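Local coordinates for uncharacterized protein (Bacteroides vulgatus, PDB 4FMR) that is of unknown function but probably binds DNA through an HU/IHF-like domain joined to an Ig-like domain, at residues B[135-138]-B[143-146]. Sequence-based numbering, arbitrary orientation.
Sequences SGQD and ATDF
The ring of Phe-146 lies against the backbone of Ser-135 and Gly-136, within the Ig-like β-sandwich of the DUF4469 region. Here strand 132-138, outermost in its sheet within this chain, is followed by a loop that doubles back along it before entering strand 147-149 of the other sheet. Although the Phe-146 side chain sets off away from the strand, a chi1 of -98°, well off a staggered value, brings the ring back. Its CE1 corner approaches Gly-136 N obliquely at 3.2 Å, with Ser-135 C 3.4 Å from the same CE1. A β-carbon on Gly-136 would run into CZ, so the missing side chain is what lets the ring come this close. The aromatic cluster continues with His-235, stacked on Phe-146, and with Phe-154. Replacing Phe-146 by alanine is likely to open a gap beside the Ser-135 and Gly-136 backbone and to leave His-235 without its stacking partner. Gln-137 and Thr-144 run side by side in the same direction, Gln-137 CG meeting Thr-144 CG2 at 4.2 Å. A chi1 of -166° swings that CG opposite the backbone N, and the extended chain beyond it comes no nearer. Asp-138 turns its carboxylate elsewhere, OD2 receiving bonds from Thr-141 N and Thr-149 OG1 that tie the turn to strand 147-149. Two CA-H...O contacts supplement the polar join, from Thr-144 CA to Gly-136 O (3.4 Å) and from Gln-137 CA to Ala-143 O (3.4 Å). That second oxygen also accepts the one conventional hydrogen bond across the contact, from Asp-138 N to Ala-143 O at 3.1 Å, nearly straight at 169°.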
loop_
_atom_site.group_PDB
_atom_site.type_symbol
_atom_site.label_atom_id
_atom_site.label_comp_id
_atom_site.label_asym_id
_atom_site.label_seq_id
_atom_site.Cartn_x
_atom_site.Cartn_y
_atom_site.Cartn_z
ATOM N N SER B 135 5.638 14.688 9.726
ATOM C CA SER B 135 4.765 13.764 9.006
ATOM C C SER B 135 3.872 14.509 8.019
ATOM O O SER B 135 3.892 15.741 7.948
ATOM C CB SER B 135 3.926 12.955 9.989
ATOM O OG SER B 135 3.545 13.742 11.099
ATOM N N GLY B 136 3.121 13.741 7.248
ATOM C CA GLY B 136 2.220 14.247 6.231
ATOM C C GLY B 136 0.981 13.398 6.077
ATOM O O GLY B 136 0.976 12.230 6.470
ATOM N N GLN B 137 -0.083 13.968 5.490
ATOM C CA GLN B 137 -1.299 13.202 5.252
ATOM C C GLN B 137 -2.021 13.668 3.973
ATOM O O GLN B 137 -2.322 14.856 3.818
ATOM C CB GLN B 137 -2.270 13.248 6.459
ATOM C CG GLN B 137 -3.365 12.173 6.346
ATOM C CD GLN B 137 -4.449 12.284 7.377
ATOM O OE1 GLN B 137 -5.028 13.360 7.619
ATOM N NE2 GLN B 137 -4.798 11.146 7.953
ATOM N N ASP B 138 -2.336 12.703 3.095
ATOM C CA ASP B 138 -3.071 12.939 1.865
ATOM C C ASP B 138 -4.550 12.874 2.171
ATOM O O ASP B 138 -4.980 11.915 2.811
ATOM C CB ASP B 138 -2.681 11.927 0.777
ATOM C CG ASP B 138 -3.229 12.328 -0.579
ATOM O OD1 ASP B 138 -2.898 13.429 -1.046
ATOM O OD2 ASP B 138 -4.048 11.580 -1.133
ATOM N N ALA B 143 -3.324 8.361 3.110
ATOM C CA ALA B 143 -1.973 7.804 3.279
ATOM C C ALA B 143 -1.091 8.770 4.093
ATOM O O ALA B 143 -1.286 9.992 4.030
ATOM C CB ALA B 143 -1.334 7.527 1.930
ATOM N N THR B 144 -0.196 8.193 4.921
ATOM C CA THR B 144 0.746 8.908 5.790
ATOM C C THR B 144 2.183 8.540 5.431
ATOM O O THR B 144 3.073 8.750 6.233
ATOM C CB THR B 144 0.466 8.604 7.271
ATOM O OG1 THR B 144 0.621 7.198 7.479
ATOM C CG2 THR B 144 -0.925 9.090 7.728
ATOM N N ASP B 145 2.414 8.024 4.227
ATOM C CA ASP B 145 3.760 7.646 3.781
ATOM C C ASP B 145 4.393 8.741 2.858
ATOM O O ASP B 145 5.375 8.472 2.192
ATOM C CB ASP B 145 3.699 6.283 3.049
ATOM C CG ASP B 145 2.782 6.231 1.836
ATOM O OD1 ASP B 145 2.102 7.253 1.547
ATOM O OD2 ASP B 145 2.708 5.165 1.196
ATOM N N PHE B 146 3.815 9.959 2.830
ATOM C CA PHE B 146 4.236 11.094 2.010
ATOM C C PHE B 146 3.953 10.875 0.526
ATOM O O PHE B 146 4.582 11.513 -0.312
ATOM C CB PHE B 146 5.696 11.506 2.222
ATOM C CG PHE B 146 5.739 12.669 3.185
ATOM C CD1 PHE B 146 5.767 12.454 4.555
ATOM C CD2 PHE B 146 5.636 13.976 2.725
ATOM C CE1 PHE B 146 5.795 13.523 5.437
ATOM C CE2 PHE B 146 5.634 15.048 3.615
ATOM C CZ PHE B 146 5.689 14.813 4.964
#